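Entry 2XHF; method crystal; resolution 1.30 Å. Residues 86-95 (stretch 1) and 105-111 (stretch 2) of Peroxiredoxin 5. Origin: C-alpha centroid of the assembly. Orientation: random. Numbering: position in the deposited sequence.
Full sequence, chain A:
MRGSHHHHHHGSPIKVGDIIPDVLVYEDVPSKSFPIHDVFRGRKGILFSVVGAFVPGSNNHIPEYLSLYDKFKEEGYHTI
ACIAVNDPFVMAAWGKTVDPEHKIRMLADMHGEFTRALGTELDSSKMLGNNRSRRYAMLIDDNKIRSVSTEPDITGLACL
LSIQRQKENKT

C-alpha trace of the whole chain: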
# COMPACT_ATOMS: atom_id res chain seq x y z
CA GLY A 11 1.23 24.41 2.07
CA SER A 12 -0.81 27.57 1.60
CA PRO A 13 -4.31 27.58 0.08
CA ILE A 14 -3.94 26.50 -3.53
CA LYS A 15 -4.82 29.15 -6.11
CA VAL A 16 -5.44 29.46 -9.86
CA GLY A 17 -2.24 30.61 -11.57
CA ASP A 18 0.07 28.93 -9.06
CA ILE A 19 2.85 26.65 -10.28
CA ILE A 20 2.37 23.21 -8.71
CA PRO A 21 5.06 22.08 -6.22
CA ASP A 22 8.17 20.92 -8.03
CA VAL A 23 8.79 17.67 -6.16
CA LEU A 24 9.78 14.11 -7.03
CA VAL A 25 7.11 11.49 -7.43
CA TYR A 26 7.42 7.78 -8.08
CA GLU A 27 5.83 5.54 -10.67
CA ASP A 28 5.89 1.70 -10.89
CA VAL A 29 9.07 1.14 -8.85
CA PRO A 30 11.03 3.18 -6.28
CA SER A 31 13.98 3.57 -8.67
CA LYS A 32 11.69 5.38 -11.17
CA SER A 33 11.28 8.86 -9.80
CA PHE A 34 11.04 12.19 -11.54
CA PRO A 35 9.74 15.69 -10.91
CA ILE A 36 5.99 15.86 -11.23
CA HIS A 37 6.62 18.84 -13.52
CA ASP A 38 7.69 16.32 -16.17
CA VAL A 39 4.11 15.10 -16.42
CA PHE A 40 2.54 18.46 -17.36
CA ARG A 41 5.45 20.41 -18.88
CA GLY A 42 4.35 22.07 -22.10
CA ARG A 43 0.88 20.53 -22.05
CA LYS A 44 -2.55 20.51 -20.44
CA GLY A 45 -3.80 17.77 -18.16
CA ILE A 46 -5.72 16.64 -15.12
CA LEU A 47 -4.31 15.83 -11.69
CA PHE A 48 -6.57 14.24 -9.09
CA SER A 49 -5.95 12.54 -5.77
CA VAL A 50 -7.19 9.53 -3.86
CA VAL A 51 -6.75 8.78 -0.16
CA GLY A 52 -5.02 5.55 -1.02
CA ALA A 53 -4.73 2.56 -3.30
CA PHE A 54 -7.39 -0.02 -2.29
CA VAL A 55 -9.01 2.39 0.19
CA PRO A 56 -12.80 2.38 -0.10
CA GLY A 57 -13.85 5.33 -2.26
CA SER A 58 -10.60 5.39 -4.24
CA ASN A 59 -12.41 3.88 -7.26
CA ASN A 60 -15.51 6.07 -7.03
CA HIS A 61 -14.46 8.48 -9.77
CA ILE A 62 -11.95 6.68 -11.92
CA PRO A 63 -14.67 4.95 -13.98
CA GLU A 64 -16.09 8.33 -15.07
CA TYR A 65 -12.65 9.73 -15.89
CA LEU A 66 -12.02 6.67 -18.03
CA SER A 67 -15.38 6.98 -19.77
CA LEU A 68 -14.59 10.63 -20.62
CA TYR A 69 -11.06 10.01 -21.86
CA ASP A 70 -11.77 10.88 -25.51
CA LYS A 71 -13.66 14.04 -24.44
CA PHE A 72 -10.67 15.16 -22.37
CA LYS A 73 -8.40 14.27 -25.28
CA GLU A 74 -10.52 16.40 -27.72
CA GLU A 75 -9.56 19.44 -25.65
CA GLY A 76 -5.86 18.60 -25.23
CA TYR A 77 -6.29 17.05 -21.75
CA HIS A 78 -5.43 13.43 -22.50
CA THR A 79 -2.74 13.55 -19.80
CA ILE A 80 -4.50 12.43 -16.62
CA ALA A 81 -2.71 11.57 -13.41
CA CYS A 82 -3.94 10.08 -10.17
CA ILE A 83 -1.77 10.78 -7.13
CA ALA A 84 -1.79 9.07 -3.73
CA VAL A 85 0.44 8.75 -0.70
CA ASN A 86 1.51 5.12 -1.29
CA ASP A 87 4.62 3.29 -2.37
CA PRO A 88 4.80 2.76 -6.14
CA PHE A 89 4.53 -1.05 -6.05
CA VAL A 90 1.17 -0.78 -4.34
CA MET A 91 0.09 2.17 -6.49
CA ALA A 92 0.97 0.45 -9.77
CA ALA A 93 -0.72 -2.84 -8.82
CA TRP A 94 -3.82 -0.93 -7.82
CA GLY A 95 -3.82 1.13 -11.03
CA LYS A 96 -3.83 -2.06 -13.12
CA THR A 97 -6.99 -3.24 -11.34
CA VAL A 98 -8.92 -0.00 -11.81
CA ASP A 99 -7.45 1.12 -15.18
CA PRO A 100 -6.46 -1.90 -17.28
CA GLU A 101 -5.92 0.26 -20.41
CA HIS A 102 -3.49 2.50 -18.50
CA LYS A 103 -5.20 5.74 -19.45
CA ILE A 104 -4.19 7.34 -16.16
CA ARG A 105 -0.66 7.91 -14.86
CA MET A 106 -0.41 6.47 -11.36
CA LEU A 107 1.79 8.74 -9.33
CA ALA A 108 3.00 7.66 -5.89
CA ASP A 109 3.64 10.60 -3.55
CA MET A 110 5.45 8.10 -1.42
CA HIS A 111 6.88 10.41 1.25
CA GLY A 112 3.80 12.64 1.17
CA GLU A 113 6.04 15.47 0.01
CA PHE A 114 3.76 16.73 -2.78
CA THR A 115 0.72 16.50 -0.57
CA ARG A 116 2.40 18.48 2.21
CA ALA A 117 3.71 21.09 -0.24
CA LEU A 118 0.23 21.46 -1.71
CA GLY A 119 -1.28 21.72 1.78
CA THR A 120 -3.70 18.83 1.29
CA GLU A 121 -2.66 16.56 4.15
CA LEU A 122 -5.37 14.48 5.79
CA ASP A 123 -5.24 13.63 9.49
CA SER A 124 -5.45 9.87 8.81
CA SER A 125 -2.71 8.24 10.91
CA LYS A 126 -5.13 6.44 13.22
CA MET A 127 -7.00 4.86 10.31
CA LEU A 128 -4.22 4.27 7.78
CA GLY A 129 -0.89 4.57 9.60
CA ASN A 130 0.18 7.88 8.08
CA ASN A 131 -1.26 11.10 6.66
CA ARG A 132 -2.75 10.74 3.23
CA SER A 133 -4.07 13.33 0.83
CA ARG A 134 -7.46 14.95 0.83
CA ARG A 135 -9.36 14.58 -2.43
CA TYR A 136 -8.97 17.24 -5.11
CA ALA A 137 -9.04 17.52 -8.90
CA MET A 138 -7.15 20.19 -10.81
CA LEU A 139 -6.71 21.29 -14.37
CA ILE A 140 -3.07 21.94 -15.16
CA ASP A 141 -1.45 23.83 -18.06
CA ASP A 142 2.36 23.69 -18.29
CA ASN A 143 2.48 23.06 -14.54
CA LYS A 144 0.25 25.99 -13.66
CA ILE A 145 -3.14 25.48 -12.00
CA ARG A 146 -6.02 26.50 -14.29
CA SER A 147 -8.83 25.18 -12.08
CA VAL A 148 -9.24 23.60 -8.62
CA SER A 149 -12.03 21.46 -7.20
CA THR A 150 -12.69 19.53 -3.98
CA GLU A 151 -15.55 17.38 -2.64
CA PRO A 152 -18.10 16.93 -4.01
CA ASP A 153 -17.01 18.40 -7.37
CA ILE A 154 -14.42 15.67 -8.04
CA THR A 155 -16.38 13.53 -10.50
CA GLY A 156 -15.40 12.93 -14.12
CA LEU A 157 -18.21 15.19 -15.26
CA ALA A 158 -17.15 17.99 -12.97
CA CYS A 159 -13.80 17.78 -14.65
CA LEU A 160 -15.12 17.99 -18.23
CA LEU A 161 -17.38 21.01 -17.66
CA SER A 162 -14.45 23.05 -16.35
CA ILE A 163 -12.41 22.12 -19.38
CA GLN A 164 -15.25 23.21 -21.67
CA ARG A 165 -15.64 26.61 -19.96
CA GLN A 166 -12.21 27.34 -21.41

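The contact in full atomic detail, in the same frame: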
# COMPACT_ATOMS: atom_id res chain seq x y z
N ASN A 86 1.30 6.58 -1.28
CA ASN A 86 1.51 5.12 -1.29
C ASN A 86 2.88 4.89 -1.88
O ASN A 86 3.42 5.76 -2.59
CB ASN A 86 0.51 4.40 -2.18
CG ASN A 86 -0.80 4.10 -1.48
OD1 ASN A 86 -1.82 4.67 -1.82
ND2 ASN A 86 -0.79 3.18 -0.51
N ASP A 87 3.43 3.71 -1.65
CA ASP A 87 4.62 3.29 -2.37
C ASP A 87 4.22 2.91 -3.80
O ASP A 87 3.06 2.56 -4.06
CB ASP A 87 5.37 2.17 -1.63
CG ASP A 87 4.69 0.81 -1.75
OD1 ASP A 87 4.19 0.27 -0.71
OD2 ASP A 87 4.66 0.26 -2.87
N PRO A 88 5.17 2.99 -4.74
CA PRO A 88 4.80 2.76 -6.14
C PRO A 88 4.46 1.33 -6.51
O PRO A 88 3.74 1.13 -7.46
CB PRO A 88 6.03 3.24 -6.91
CG PRO A 88 7.14 3.15 -5.93
CD PRO A 88 6.55 3.48 -4.60
N PHE A 89 4.93 0.34 -5.75
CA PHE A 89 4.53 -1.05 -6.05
C PHE A 89 3.03 -1.20 -5.82
O PHE A 89 2.28 -1.74 -6.66
CB PHE A 89 5.29 -2.05 -5.20
CG PHE A 89 6.77 -2.07 -5.43
CD1 PHE A 89 7.30 -2.39 -6.68
CD2 PHE A 89 7.65 -1.80 -4.39
CE1 PHE A 89 8.68 -2.48 -6.86
CE2 PHE A 89 9.03 -1.91 -4.57
CZ PHE A 89 9.53 -2.21 -5.82
N VAL A 90 2.57 -0.71 -4.68
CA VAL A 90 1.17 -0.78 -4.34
C VAL A 90 0.36 0.06 -5.33
O VAL A 90 -0.66 -0.35 -5.85
CB VAL A 90 0.93 -0.33 -2.89
CG1 VAL A 90 -0.55 -0.11 -2.68
CG2 VAL A 90 1.50 -1.35 -1.91
N MET A 91 0.83 1.27 -5.60
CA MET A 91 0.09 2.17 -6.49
C MET A 91 -0.06 1.57 -7.89
O MET A 91 -1.13 1.60 -8.45
CB MET A 91 0.80 3.52 -6.56
CG MET A 91 -0.03 4.52 -7.25
SD MET A 91 -1.32 5.13 -6.18
CE MET A 91 -1.96 6.50 -7.21
N ALA A 92 1.01 1.01 -8.42
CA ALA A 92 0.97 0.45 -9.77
C ALA A 92 0.05 -0.76 -9.84
O ALA A 92 -0.69 -0.93 -10.81
CB ALA A 92 2.38 0.09 -10.24
N ALA A 93 0.10 -1.63 -8.82
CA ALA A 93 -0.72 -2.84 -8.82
C ALA A 93 -2.18 -2.41 -8.78
O ALA A 93 -3.01 -2.95 -9.47
CB ALA A 93 -0.39 -3.72 -7.64
N TRP A 94 -2.47 -1.45 -7.92
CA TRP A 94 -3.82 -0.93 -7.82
C TRP A 94 -4.32 -0.34 -9.14
O TRP A 94 -5.43 -0.61 -9.61
CB TRP A 94 -3.91 0.11 -6.71
CG TRP A 94 -5.26 0.74 -6.59
CD1 TRP A 94 -6.40 0.14 -6.18
CD2 TRP A 94 -5.60 2.08 -6.91
NE1 TRP A 94 -7.44 1.04 -6.18
CE2 TRP A 94 -6.98 2.23 -6.66
CE3 TRP A 94 -4.87 3.18 -7.38
CZ2 TRP A 94 -7.64 3.43 -6.85
CZ3 TRP A 94 -5.54 4.37 -7.58
CH2 TRP A 94 -6.91 4.49 -7.30
N GLY A 95 -3.48 0.48 -9.77
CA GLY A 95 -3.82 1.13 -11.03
C GLY A 95 -4.22 0.10 -12.07
O GLY A 95 -5.16 0.32 -12.82
N ARG A 105 -1.96 8.04 -15.49
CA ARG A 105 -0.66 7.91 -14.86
C ARG A 105 -0.86 7.78 -13.36
O ARG A 105 -1.51 8.62 -12.74
CB ARG A 105 0.18 9.14 -15.18
CG ARG A 105 0.44 9.38 -16.67
CD ARG A 105 1.49 8.43 -17.25
NE ARG A 105 2.78 8.58 -16.61
CZ ARG A 105 3.64 9.56 -16.86
NH1 ARG A 105 3.39 10.50 -17.78
NH2 ARG A 105 4.78 9.59 -16.19
N MET A 106 -0.25 6.75 -12.78
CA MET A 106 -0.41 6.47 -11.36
C MET A 106 0.82 6.92 -10.63
O MET A 106 1.86 6.26 -10.66
CB MET A 106 -0.67 4.97 -11.15
CG MET A 106 -2.00 4.52 -11.72
SD MET A 106 -3.33 4.93 -10.56
CE MET A 106 -4.78 4.80 -11.60
N LEU A 107 0.69 8.08 -9.98
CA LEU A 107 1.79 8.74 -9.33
C LEU A 107 1.76 8.50 -7.81
O LEU A 107 0.78 8.77 -7.14
CB LEU A 107 1.76 10.24 -9.61
CG LEU A 107 1.72 10.64 -11.09
CD1 LEU A 107 1.70 12.15 -11.18
CD2 LEU A 107 2.88 10.04 -11.87
N ALA A 108 2.86 7.97 -7.31
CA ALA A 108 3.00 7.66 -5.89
C ALA A 108 3.76 8.77 -5.19
O ALA A 108 4.96 8.95 -5.43
CB ALA A 108 3.71 6.33 -5.71
N ASP A 109 3.05 9.55 -4.40
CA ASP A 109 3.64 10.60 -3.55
C ASP A 109 4.13 9.93 -2.27
O ASP A 109 3.58 10.12 -1.17
CB ASP A 109 2.57 11.64 -3.24
CG ASP A 109 3.12 12.82 -2.47
OD1 ASP A 109 4.33 13.11 -2.60
OD2 ASP A 109 2.33 13.48 -1.74
N MET A 110 5.16 9.12 -2.42
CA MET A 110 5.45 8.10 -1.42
C MET A 110 5.79 8.65 -0.04
O MET A 110 5.45 8.04 0.97
CB MET A 110 6.59 7.21 -1.93
CG MET A 110 7.00 6.15 -0.95
SD MET A 110 8.10 4.98 -1.71
CE MET A 110 9.45 5.97 -2.16
N HIS A 111 6.49 9.78 -0.01
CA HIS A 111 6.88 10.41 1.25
C HIS A 111 5.86 11.44 1.70
O HIS A 111 6.04 12.09 2.73
CB HIS A 111 8.24 11.10 1.09
CG HIS A 111 9.32 10.21 0.58
ND1 HIS A 111 9.86 9.19 1.32
CD2 HIS A 111 9.92 10.16 -0.63
CE1 HIS A 111 10.79 8.57 0.60
NE2 HIS A 111 10.84 9.14 -0.59

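A helix can pack against a strand without a single hydrogen bond between them, provided that bumps and hollows match, and this pair from Peroxiredoxin 5 illustrates the principle. Helix 88-95 runs nearly antiparallel to strand 105-108, at 157°, with the axes approaching to 7.9 Å, and the two stretches together bury 441 Å².

The strand alternates. Met106 and Ala108 point toward the helix, whereas Leu107 between them points away. Ala108 is the small bump: its methyl fits where the helix begins, with CB 3.2 Å from Asn86 O, 4.0 Å from Pro88 CB and 4.1 Å from Met91 CB. So short a side chain lets the backbones come close, the CA atoms of Pro88 and Ala108 lying 5.2 Å apart.

Met106 is the large bump, and its hollow is floored by glycine. Gly95 CA lies 3.8 Å from Met106 CE, and an ideal CB on Gly95 would fall 2.6 Å from Met106 CG, a clash. Around the same thioether, Met106 SD meets Met91 CE at 3.9 Å and Trp94 CZ3 at 3.8 Å, approaching the indole obliquely. Met91 reciprocates by reaching toward the strand, its CE also 3.6 Å from Leu107 O; unbranched, flexible methionines suit such mutual filling.

Beyond the strand, Met110 extends with chi1 and chi2 both t, bringing SD to 3.6 Å from Pro88 CD and 3.9 Å from Asp87 CB. Asn86 O receives a CA-H...O contact from Met110 CA at 3.3 Å but is buried without a hydrogen-bonding partner. Asp87 instead serves its own helix as N-cap: OD2 accepts from Val90 N at 2.9 Å, and weakly from Phe89 N, also at 2.9 Å. Polar groups thus secure the helix start, while apolar shape joins it to the strand.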